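Side-chain contacts in protoporphyrinogen oxidase (Exiguobacterium sibiricum, PDB 3LOV), which probably oxidises coproporphyrinogen III to coproporphyrin III in heme b biosynthesis, using bound FAD and molecular oxygen: residues L283-P286 / H287-V291; H417-R420 / I421-V424; G16-A19 / A20-E24; R425-V428 / L429-P433. One frame throughout, in Å; residues are numbered along the deposited sequence.

Interaction 1. Residues L283-P286 / H287-V291; sequences LTIP and HPQVV. With FAD (flavin-adenine dinucleotide), chain B.
Ile-285 and Gln-289 set their side chains across each other at about a right angle, with CD1 of Ile-285 3.5 Å from CB of Gln-289, and both reach the adenine of FAD. Gln-289 takes an extended course beyond CG, alongside Pro-286 and pointing the same way, that carries its amide to N6A and N7A of the purine. There it makes a two-point contact: FAD N6A donates to Gln-289 OE1 at 2.8 Å, close to straight at 159°, while Gln-289 NE2 donates to FAD N7A at 2.9 Å along a more bent path of 138°. Ile-285 supplies an apolar surface to the same base. Its CG1 lies between the backbone N and the carbonyl carbon (chi1 66°), an arrangement that turns CG2 onto the purine, 3.3 Å from FAD C4A. An alanine in place of Gln-289 would probably leave N6A and N7A of the adenine without these two partners. Pro-286, the N-cap residue, offers its O to Gln-289 N at 2.9 Å, the donor standing above the carbonyl plane, and more weakly to Val-290 N. The turn carries the chain from strand 280-283 of the parallel sheet into helix 287-293; Leu-283 and Val-290 both pack on Leu-437 of the adjoining strand 435-437, and Val-290 also meets Leu-302 of helix 300-303.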
loop_
_atom_site.group_PDB
_atom_site.type_symbol
_atom_site.label_atom_id
_atom_site.label_comp_id
_atom_site.label_asym_id
_atom_site.label_seq_id
_atom_site.Cartn_x
_atom_site.Cartn_y
_atom_site.Cartn_z
ATOM N N LEU A 283 -1.621 0.646 19.842
ATOM C CA LEU A 283 -2.037 -0.493 19.041
ATOM C C LEU A 283 -1.727 -0.263 17.540
ATOM O O LEU A 283 -2.227 0.677 16.937
ATOM C CB LEU A 283 -3.535 -0.814 19.282
ATOM C CG LEU A 283 -3.935 -1.092 20.740
ATOM C CD1 LEU A 283 -5.475 -1.279 20.928
ATOM C CD2 LEU A 283 -3.184 -2.348 21.277
ATOM N N THR A 284 -0.923 -1.149 16.942
ATOM C CA THR A 284 -0.534 -1.040 15.533
ATOM C C THR A 284 -0.881 -2.324 14.796
ATOM O O THR A 284 -0.452 -2.540 13.668
ATOM C CB THR A 284 0.989 -0.673 15.376
ATOM O OG1 THR A 284 1.833 -1.796 15.658
ATOM C CG2 THR A 284 1.381 0.460 16.329
ATOM N N ILE A 285 -1.691 -3.149 15.457
ATOM C CA ILE A 285 -2.092 -4.453 14.981
ATOM C C ILE A 285 -3.354 -4.310 14.105
ATOM O O ILE A 285 -3.928 -3.238 14.048
ATOM C CB ILE A 285 -2.406 -5.393 16.146
ATOM C CG1 ILE A 285 -3.651 -4.920 16.925
ATOM C CG2 ILE A 285 -1.174 -5.550 17.030
ATOM C CD1 ILE A 285 -4.027 -5.863 18.103
ATOM N N PRO A 286 -3.752 -5.377 13.413
ATOM C CA PRO A 286 -4.909 -5.225 12.527
ATOM C C PRO A 286 -6.155 -4.734 13.283
ATOM O O PRO A 286 -6.460 -5.207 14.389
ATOM C CB PRO A 286 -5.133 -6.638 11.998
ATOM C CG PRO A 286 -3.764 -7.313 12.040
ATOM C CD PRO A 286 -2.992 -6.625 13.147
ATOM N N HIS A 287 -6.886 -3.837 12.649
ATOM C CA HIS A 287 -8.019 -3.159 13.262
ATOM C C HIS A 287 -9.186 -4.053 13.817
ATOM O O HIS A 287 -9.807 -3.697 14.807
ATOM C CB HIS A 287 -8.521 -2.029 12.329
ATOM C CG HIS A 287 -9.171 -2.509 11.067
ATOM N ND1 HIS A 287 -8.467 -2.743 9.903
ATOM C CD2 HIS A 287 -10.463 -2.798 10.786
ATOM C CE1 HIS A 287 -9.292 -3.178 8.971
ATOM N NE2 HIS A 287 -10.516 -3.181 9.466
ATOM N N PRO A 288 -9.454 -5.210 13.223
ATOM C CA PRO A 288 -10.463 -6.084 13.863
ATOM C C PRO A 288 -10.011 -6.662 15.215
ATOM O O PRO A 288 -10.851 -7.057 16.008
ATOM C CB PRO A 288 -10.659 -7.226 12.862
ATOM C CG PRO A 288 -9.963 -6.785 11.584
ATOM C CD PRO A 288 -8.895 -5.810 12.001
ATOM N N GLN A 289 -8.707 -6.746 15.461
ATOM C CA GLN A 289 -8.252 -7.105 16.785
ATOM C C GLN A 289 -8.391 -5.931 17.719
ATOM O O GLN A 289 -8.628 -6.134 18.899
ATOM C CB GLN A 289 -6.816 -7.616 16.788
ATOM C CG GLN A 289 -6.568 -8.916 15.978
ATOM C CD GLN A 289 -5.178 -9.397 16.220
ATOM O OE1 GLN A 289 -4.771 -9.518 17.370
ATOM N NE2 GLN A 289 -4.425 -9.655 15.163
ATOM N N VAL A 290 -8.300 -4.701 17.211
ATOM C CA VAL A 290 -8.556 -3.512 18.031
ATOM C C VAL A 290 -9.972 -3.517 18.586
ATOM O O VAL A 290 -10.211 -3.283 19.785
ATOM C CB VAL A 290 -8.287 -2.195 17.241
ATOM C CG1 VAL A 290 -8.760 -0.979 18.036
ATOM C CG2 VAL A 290 -6.786 -2.084 16.859
ATOM N N VAL A 291 -10.922 -3.781 17.711
ATOM C CA VAL A 291 -12.332 -3.836 18.086
ATOM C C VAL A 291 -12.548 -4.880 19.183
ATOM O O VAL A 291 -13.230 -4.594 20.161
ATOM C CB VAL A 291 -13.235 -4.198 16.879
ATOM C CG1 VAL A 291 -14.661 -4.521 17.340
ATOM C CG2 VAL A 291 -13.173 -3.086 15.816
HETATM P PA FAD B . 1.711 -4.955 9.582
HETATM O O1A FAD B . 2.884 -4.964 8.661
HETATM O O2A FAD B . 0.526 -5.775 9.236
HETATM O O5B FAD B . 2.214 -5.375 11.032
HETATM C C5B FAD B . 1.337 -5.761 12.059
HETATM C C4B FAD B . 2.166 -6.482 13.129
HETATM O O4B FAD B . 1.381 -6.722 14.299
HETATM C C3B FAD B . 2.687 -7.805 12.607
HETATM O O3B FAD B . 4.061 -7.983 12.902
HETATM C C2B FAD B . 1.789 -8.784 13.340
HETATM O O2B FAD B . 2.399 -9.999 13.594
HETATM C C1B FAD B . 1.516 -8.071 14.647
HETATM N N9A FAD B . 0.311 -8.506 15.371
HETATM C C8A FAD B . -0.919 -8.940 14.928
HETATM N N7A FAD B . -1.716 -9.231 15.988
HETATM C C5A FAD B . -0.992 -8.988 17.123
HETATM C C6A FAD B . -1.272 -9.079 18.488
HETATM N N6A FAD B . -2.474 -9.448 18.923
HETATM N N1A FAD B . -0.294 -8.752 19.413
HETATM C C2A FAD B . 0.935 -8.297 18.997
HETATM N N3A FAD B . 1.201 -8.181 17.646
HETATM C C4A FAD B . 0.269 -8.539 16.739
HETATM N N1 FAD B . 3.111 0.110 0.856
HETATM C C2 FAD B . 4.018 0.855 0.154
HETATM O O2 FAD B . 4.377 1.965 0.568
HETATM N N3 FAD B . 4.514 0.377 -1.033
HETATM C C4 FAD B . 4.124 -0.804 -1.552
HETATM O O4 FAD B . 4.629 -1.181 -2.592
HETATM C C4X FAD B . 3.185 -1.562 -0.885
HETATM N N5 FAD B . 2.816 -2.799 -1.388
HETATM C C5X FAD B . 1.879 -3.555 -0.678
HETATM C C6 FAD B . 1.460 -4.790 -1.185
HETATM C C7 FAD B . 0.517 -5.559 -0.482
HETATM C C7M FAD B . 0.078 -6.887 -1.026
HETATM C C8 FAD B . 0.014 -5.113 0.754
HETATM C C8M FAD B . -1.015 -5.905 1.541
HETATM C C9 FAD B . 0.436 -3.894 1.276
HETATM C C9A FAD B . 1.365 -3.098 0.568
HETATM N N10 FAD B . 1.790 -1.869 1.089
HETATM C C10 FAD B . 2.697 -1.102 0.347
HETATM C "C1'" FAD B . 1.279 -1.297 2.390
HETATM C "C2'" FAD B . 2.287 -1.647 3.512
HETATM O "O2'" FAD B . 2.336 -3.019 3.646
HETATM C "C3'" FAD B . 1.917 -1.036 4.871
HETATM O "O3'" FAD B . 2.211 0.351 4.765
HETATM C "C4'" FAD B . 2.708 -1.574 6.091
HETATM O "O4'" FAD B . 3.261 -2.869 5.954
HETATM C "C5'" FAD B . 1.832 -1.655 7.327
HETATM O "O5'" FAD B . 2.631 -2.000 8.430
HETATM P P FAD B . 1.964 -2.088 9.858
HETATM O O1P FAD B . 0.926 -1.019 10.076
HETATM O O2P FAD B . 2.968 -2.254 10.974
HETATM O O3P FAD B . 1.110 -3.481 9.797
#

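Interaction 2. Residues H417-R420 / I421-V424; sequences HADR and IQRV
His-417 and Ile-421 meet one helical turn apart because their first torsions bring the two side chains together: CG of His-417 is anti to its backbone N (chi1 -175°), while CG1 of Ile-421 lies anti to the carbonyl carbon (chi1 -69°). The result is an i to i+4 CH-pi contact at the start of helix 417-431. CG1 of Ile-421 sits over one face of the imidazole, 3.7 Å from the ring centroid and displaced toward the rim, with NE2 of His-417 its nearest ring atom. CD1 of Ile-421 lies above the same face, 3.8 Å from both NE2 and CE1 of His-417. NE2 is itself hydrogen-bonded to the carbonyl O of Ala-441, and the ring stacks with Tyr-413; together with Ile-421 these partners restrict how the imidazole can turn.

Arg-420 folds back toward the beginning of the helix. One face of its guanidinium lies over the backbone N of His-417, and its NH1 is hydrogen-bonded to Val-415 O, just ahead of the helix. Arg-423 leads away from the contact to a salt bridge with Glu-301 and a hydrogen bond to His-298 O, linking this helix to the region of helix 300-303. Val-424 packs on Leu-302 of that same helix. Beneath the side chains run regular i to i+4 backbone bonds: Val-424 N meets Arg-420 O at 2.9 Å, and CG2 of Val-424 comes to 3.5 Å from that same Arg-420 O.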
loop_
_atom_site.group_PDB
_atom_site.type_symbol
_atom_site.label_atom_id
_atom_site.label_comp_id
_atom_site.label_asym_id
_atom_site.label_seq_id
_atom_site.Cartn_x
_atom_site.Cartn_y
_atom_site.Cartn_z
ATOM N N HIS A 417 -13.491 8.549 5.346
ATOM C CA HIS A 417 -12.618 7.712 6.176
ATOM C C HIS A 417 -11.893 8.513 7.244
ATOM O O HIS A 417 -11.932 8.142 8.391
ATOM C CB HIS A 417 -11.580 6.961 5.316
ATOM C CG HIS A 417 -10.734 6.009 6.094
ATOM N ND1 HIS A 417 -11.171 4.751 6.452
ATOM C CD2 HIS A 417 -9.484 6.138 6.605
ATOM C CE1 HIS A 417 -10.218 4.139 7.134
ATOM N NE2 HIS A 417 -9.189 4.962 7.250
ATOM N N ALA A 418 -11.222 9.592 6.862
ATOM C CA ALA A 418 -10.389 10.336 7.782
ATOM C C ALA A 418 -11.226 10.858 8.967
ATOM O O ALA A 418 -10.829 10.709 10.106
ATOM C CB ALA A 418 -9.647 11.479 7.035
ATOM N N ASP A 419 -12.426 11.355 8.701
ATOM C CA ASP A 419 -13.357 11.776 9.768
ATOM C C ASP A 419 -13.855 10.626 10.603
ATOM O O ASP A 419 -13.979 10.768 11.812
ATOM C CB ASP A 419 -14.568 12.514 9.200
ATOM C CG ASP A 419 -14.217 13.897 8.693
ATOM O OD1 ASP A 419 -13.115 14.371 8.998
ATOM O OD2 ASP A 419 -15.040 14.498 7.984
ATOM N N ARG A 420 -14.099 9.485 9.983
ATOM C CA ARG A 420 -14.453 8.303 10.762
ATOM C C ARG A 420 -13.309 7.856 11.718
ATOM O O ARG A 420 -13.543 7.490 12.877
ATOM C CB ARG A 420 -14.873 7.185 9.836
ATOM C CG ARG A 420 -16.290 7.382 9.265
ATOM C CD ARG A 420 -16.767 6.121 8.577
ATOM N NE ARG A 420 -15.966 5.749 7.394
ATOM C CZ ARG A 420 -16.135 6.282 6.185
ATOM N NH1 ARG A 420 -17.084 7.197 5.976
ATOM N NH2 ARG A 420 -15.406 5.859 5.170
ATOM N N ILE A 421 -12.079 7.902 11.237
ATOM C CA ILE A 421 -10.948 7.510 12.066
ATOM C C ILE A 421 -10.773 8.508 13.241
ATOM O O ILE A 421 -10.451 8.080 14.337
ATOM C CB ILE A 421 -9.704 7.411 11.240
ATOM C CG1 ILE A 421 -9.809 6.195 10.268
ATOM C CG2 ILE A 421 -8.397 7.446 12.113
ATOM C CD1 ILE A 421 -10.215 4.840 10.872
ATOM N N GLN A 422 -10.961 9.818 13.031
ATOM C CA GLN A 422 -10.947 10.813 14.133
ATOM C C GLN A 422 -11.978 10.420 15.198
ATOM O O GLN A 422 -11.714 10.438 16.413
ATOM C CB GLN A 422 -11.217 12.249 13.596
ATOM C CG GLN A 422 -11.797 13.239 14.633
ATOM C CD GLN A 422 -12.061 14.658 14.085
ATOM O OE1 GLN A 422 -11.698 14.993 12.957
ATOM N NE2 GLN A 422 -12.689 15.493 14.905
ATOM N N ARG A 423 -13.180 10.072 14.746
ATOM C CA ARG A 423 -14.200 9.671 15.687
ATOM C C ARG A 423 -13.812 8.368 16.417
ATOM O O ARG A 423 -14.001 8.288 17.607
ATOM C CB ARG A 423 -15.585 9.595 15.014
ATOM C CG ARG A 423 -16.767 9.433 16.016
ATOM C CD ARG A 423 -17.045 7.965 16.228
ATOM N NE ARG A 423 -17.685 7.605 17.489
ATOM C CZ ARG A 423 -17.806 6.354 17.919
ATOM N NH1 ARG A 423 -17.295 5.345 17.204
ATOM N NH2 ARG A 423 -18.425 6.104 19.071
ATOM N N VAL A 424 -13.258 7.365 15.724
ATOM C CA VAL A 424 -12.751 6.138 16.378
ATOM C C VAL A 424 -11.741 6.505 17.514
ATOM O O VAL A 424 -11.901 6.081 18.666
ATOM C CB VAL A 424 -12.165 5.110 15.312
ATOM C CG1 VAL A 424 -11.244 4.055 15.929
ATOM C CG2 VAL A 424 -13.282 4.420 14.513
#

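Interaction 3. Residues G16-A19 / A20-E24; sequences GLAA and AYYAE
Tyr-22 lies back over the preceding turn of helix 14-26, the helix of the beta-alpha-beta unit that opens the Rossmann-type FAD-binding fold, and meets Ala-18. The carbonyl O of Ala-18 accepts a hydrogen bond from the backbone N of Tyr-22 at 3.0 Å, nearly straight at 169°, and CD2 of Tyr-22 approaches that same Ala-18 O, also to 3.0 Å. CG of Tyr-22 lies beside its backbone N (chi1 -67°), a setting that sends the ring back along the helix until CE2 is 4.1 Å from Ala-18 CB. Tyr-21 stands next to it with its ring turned against that of Tyr-22: CD2 of Tyr-21 lies over one face of the Tyr-22 ring toward its rim, whereas CE1 of Tyr-22 lies at the edge of the Tyr-21 ring.

In the next shell, Val-451 and Lys-455 of helix 447-463 and Ile-68 and Leu-72 of helix 68-75 pack against Tyr-22. A glycine in place of Tyr-22 would probably open a gap between these two helices and leave Tyr-21 without its ring neighbour. The small Ala-18 and Ala-19 meet Ala-454 of helix 447-463. Toward the cofactor, Gly-16 fits the last glycine of a GxGxxG pattern, consistent with a dinucleotide-binding turn, and its O accepts a bond from Ala-20 N at 3.1 Å.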
loop_
_atom_site.group_PDB
_atom_site.type_symbol
_atom_site.label_atom_id
_atom_site.label_comp_id
_atom_site.label_asym_id
_atom_site.label_seq_id
_atom_site.Cartn_x
_atom_site.Cartn_y
_atom_site.Cartn_z
ATOM N N GLY A 16 4.913 -0.107 14.337
ATOM C CA GLY A 16 5.357 -0.346 15.706
ATOM C C GLY A 16 6.854 -0.078 15.919
ATOM O O GLY A 16 7.219 0.468 16.938
ATOM N N LEU A 17 7.698 -0.457 14.962
ATOM C CA LEU A 17 9.150 -0.234 15.046
ATOM C C LEU A 17 9.482 1.245 14.887
ATOM O O LEU A 17 10.289 1.794 15.643
ATOM C CB LEU A 17 9.905 -1.072 14.003
ATOM C CG LEU A 17 10.098 -2.545 14.364
ATOM C CD1 LEU A 17 10.718 -3.326 13.235
ATOM C CD2 LEU A 17 10.948 -2.645 15.646
ATOM N N ALA A 18 8.811 1.913 13.956
ATOM C CA ALA A 18 8.903 3.363 13.856
ATOM C C ALA A 18 8.395 4.043 15.119
ATOM O O ALA A 18 8.974 5.033 15.588
ATOM C CB ALA A 18 8.132 3.879 12.657
ATOM N N ALA A 19 7.307 3.540 15.671
ATOM C CA ALA A 19 6.822 4.134 16.894
ATOM C C ALA A 19 7.913 4.037 18.007
ATOM O O ALA A 19 8.094 4.965 18.762
ATOM C CB ALA A 19 5.505 3.481 17.352
ATOM N N ALA A 20 8.632 2.929 18.095
ATOM C CA ALA A 20 9.564 2.761 19.215
ATOM C C ALA A 20 10.719 3.749 19.032
ATOM O O ALA A 20 11.195 4.324 20.021
ATOM C CB ALA A 20 10.083 1.357 19.290
ATOM N N TYR A 21 11.142 3.911 17.768
ATOM C CA TYR A 21 12.256 4.768 17.372
ATOM C C TYR A 21 11.935 6.172 17.794
ATOM O O TYR A 21 12.746 6.843 18.437
ATOM C CB TYR A 21 12.488 4.728 15.845
ATOM C CG TYR A 21 13.547 5.722 15.377
ATOM C CD1 TYR A 21 14.905 5.420 15.443
ATOM C CD2 TYR A 21 13.181 6.978 14.889
ATOM C CE1 TYR A 21 15.865 6.358 15.046
ATOM C CE2 TYR A 21 14.116 7.894 14.506
ATOM C CZ TYR A 21 15.461 7.575 14.571
ATOM O OH TYR A 21 16.396 8.499 14.192
ATOM N N TYR A 22 10.750 6.631 17.413
ATOM C CA TYR A 22 10.361 7.991 17.723
ATOM C C TYR A 22 10.095 8.152 19.220
ATOM O O TYR A 22 10.345 9.220 19.760
ATOM C CB TYR A 22 9.121 8.423 16.939
ATOM C CG TYR A 22 9.321 8.541 15.454
ATOM C CD1 TYR A 22 10.281 9.393 14.934
ATOM C CD2 TYR A 22 8.525 7.817 14.560
ATOM C CE1 TYR A 22 10.473 9.514 13.560
ATOM C CE2 TYR A 22 8.708 7.921 13.168
ATOM C CZ TYR A 22 9.701 8.767 12.687
ATOM O OH TYR A 22 9.907 8.892 11.338
ATOM N N ALA A 23 9.552 7.118 19.874
ATOM C CA ALA A 23 9.282 7.182 21.308
ATOM C C ALA A 23 10.587 7.281 22.079
ATOM O O ALA A 23 10.635 7.985 23.091
ATOM C CB ALA A 23 8.410 5.940 21.844
ATOM N N GLU A 24 11.632 6.575 21.641
ATOM C CA GLU A 24 12.920 6.659 22.376
ATOM C C GLU A 24 13.392 8.119 22.440
ATOM O O GLU A 24 13.795 8.590 23.492
ATOM C CB GLU A 24 13.998 5.720 21.825
ATOM C CG GLU A 24 13.756 4.267 22.214
ATOM C CD GLU A 24 14.939 3.343 22.026
ATOM O OE1 GLU A 24 16.007 3.795 21.538
ATOM O OE2 GLU A 24 14.789 2.129 22.393
#

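Interaction 4. Residues R425-V428 / L429-P433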
loop_
_atom_site.group_PDB
_atom_site.type_symbol
_atom_site.label_atom_id
_atom_site.label_comp_id
_atom_site.label_asym_id
_atom_site.label_seq_id
_atom_site.Cartn_x
_atom_site.Cartn_y
_atom_site.Cartn_z
ATOM N N ARG A 425 -10.777 7.371 17.207
ATOM C CA ARG A 425 -9.741 7.771 18.166
ATOM C C ARG A 425 -10.284 8.496 19.398
ATOM O O ARG A 425 -9.808 8.237 20.517
ATOM C CB ARG A 425 -8.680 8.619 17.478
ATOM C CG ARG A 425 -7.803 7.781 16.509
ATOM C CD ARG A 425 -6.648 8.618 15.987
ATOM N NE ARG A 425 -5.552 7.802 15.466
ATOM C CZ ARG A 425 -5.045 7.898 14.235
ATOM N NH1 ARG A 425 -5.482 8.803 13.357
ATOM N NH2 ARG A 425 -4.038 7.116 13.896
ATOM N N GLU A 426 -11.316 9.331 19.206
ATOM C CA GLU A 426 -11.987 10.034 20.310
ATOM C C GLU A 426 -12.749 9.076 21.199
ATOM O O GLU A 426 -12.766 9.219 22.424
ATOM C CB GLU A 426 -12.966 11.083 19.760
ATOM C CG GLU A 426 -12.267 12.252 19.105
ATOM C CD GLU A 426 -13.226 13.158 18.343
ATOM O OE1 GLU A 426 -14.463 12.949 18.457
ATOM O OE2 GLU A 426 -12.733 14.067 17.628
ATOM N N GLU A 427 -13.402 8.097 20.582
ATOM C CA GLU A 427 -14.075 7.090 21.340
ATOM C C GLU A 427 -13.077 6.275 22.145
ATOM O O GLU A 427 -13.319 5.976 23.304
ATOM C CB GLU A 427 -14.859 6.157 20.432
ATOM C CG GLU A 427 -15.414 4.910 21.127
ATOM C CD GLU A 427 -16.675 5.169 21.977
ATOM O OE1 GLU A 427 -16.976 6.333 22.281
ATOM O OE2 GLU A 427 -17.373 4.192 22.306
ATOM N N VAL A 428 -11.991 5.832 21.523
ATOM C CA VAL A 428 -10.973 5.084 22.281
ATOM C C VAL A 428 -10.394 5.942 23.414
ATOM O O VAL A 428 -10.221 5.485 24.528
ATOM C CB VAL A 428 -9.888 4.523 21.383
ATOM C CG1 VAL A 428 -8.755 3.908 22.226
ATOM C CG2 VAL A 428 -10.479 3.481 20.420
ATOM N N LEU A 429 -10.108 7.199 23.158
ATOM C CA LEU A 429 -9.533 7.998 24.218
ATOM C C LEU A 429 -10.533 8.227 25.378
ATOM O O LEU A 429 -10.137 8.207 26.540
ATOM C CB LEU A 429 -8.895 9.284 23.671
ATOM C CG LEU A 429 -7.492 8.989 23.083
ATOM C CD1 LEU A 429 -6.967 10.149 22.138
ATOM C CD2 LEU A 429 -6.422 8.589 24.174
ATOM N N ALA A 430 -11.823 8.328 25.063
ATOM C CA ALA A 430 -12.836 8.543 26.069
ATOM C C ALA A 430 -13.114 7.249 26.880
ATOM O O ALA A 430 -13.310 7.307 28.080
ATOM C CB ALA A 430 -14.146 9.090 25.424
ATOM N N GLN A 431 -13.099 6.090 26.237
ATOM C CA GLN A 431 -13.315 4.837 26.939
ATOM C C GLN A 431 -12.050 4.237 27.514
ATOM O O GLN A 431 -12.119 3.523 28.517
ATOM C CB GLN A 431 -13.988 3.821 26.033
ATOM C CG GLN A 431 -15.409 4.223 25.715
ATOM C CD GLN A 431 -16.258 4.360 26.985
ATOM O OE1 GLN A 431 -16.473 3.397 27.710
ATOM N NE2 GLN A 431 -16.725 5.548 27.240
ATOM N N TYR A 432 -10.902 4.493 26.865
ATOM C CA TYR A 432 -9.607 4.000 27.345
ATOM C C TYR A 432 -8.522 5.079 27.277
ATOM O O TYR A 432 -7.643 5.051 26.414
ATOM C CB TYR A 432 -9.179 2.801 26.527
ATOM C CG TYR A 432 -10.086 1.592 26.602
ATOM C CD1 TYR A 432 -11.234 1.478 25.756
ATOM C CD2 TYR A 432 -9.789 0.538 27.447
ATOM C CE1 TYR A 432 -12.033 0.362 25.794
ATOM C CE2 TYR A 432 -10.595 -0.606 27.480
ATOM C CZ TYR A 432 -11.702 -0.690 26.652
ATOM O OH TYR A 432 -12.491 -1.822 26.677
ATOM N N PRO A 433 -8.565 6.024 28.211
ATOM C CA PRO A 433 -7.586 7.085 28.195
ATOM C C PRO A 433 -6.202 6.468 28.220
ATOM O O PRO A 433 -5.996 5.476 28.917
ATOM C CB PRO A 433 -7.866 7.859 29.485
ATOM C CG PRO A 433 -9.237 7.471 29.903
ATOM C CD PRO A 433 -9.441 6.080 29.391
#
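Val-428 and Tyr-432 form the compact side of this last turn of helix 417-431. Tyr-432 N donates to Val-428 O at 2.6 Å, and CB of Tyr-432 comes to 3.5 Å from that same Val-428 O, which also lies at the edge of the tyrosine ring, near its plane. Tyr-432 is the first residue to leave helical geometry; its OH is hydrogen-bonded to the backbone N of Asp-296. Leu-429 lies back along the helix, CG 3.5 Å from Arg-425 O.

The contact is looser between Glu-427 and Gln-431, whose side chains cross obliquely with carboxylate and amide planes 30° apart. Glu-427 bends at chi2 (77°), bringing OE2 to 3.9 Å from Gln-431 CG, a packing contact, while the same OE2 is hydrogen-bonded to His-298 N. Glu-426 and Ala-430 belong to the solvent side, joined by a backbone bond from Ala-430 N to Glu-426 O.

On the inner side, Val-428 and Leu-429 rest on Ile-435 and Tyr-436 of strand 435-437, one of the two outermost strands of the parallel sheet; Arg-425 reaches Leu-437 O of that strand and a salt bridge with Asp-443, and touches helix 447-463.

Overall arrangement
Along the chain the order is interaction 3, then 1, then 2, then 4, all within the flavin-containing amine oxidoreductase fold. Interaction 3 lies on helix 14-26 after strand 6-10, and interaction 1 follows strand 280-283, the neighbouring strand of the same parallel sheet; their centres are about 18 Å apart, yet Thr-284 packs against Gly-16. Interactions 2 and 4 adjoin on helix 417-431, centres about 13 Å apart, just before strand 435-437. Interaction 1 lies about 15 and 14 Å from them, centre to centre. Thus two strand-to-helix connections and one helix that leads into a strand all belong to the same parallel sheet, with interaction 1 contacting the adenine of FAD directly and helix 417-431 packing farther out.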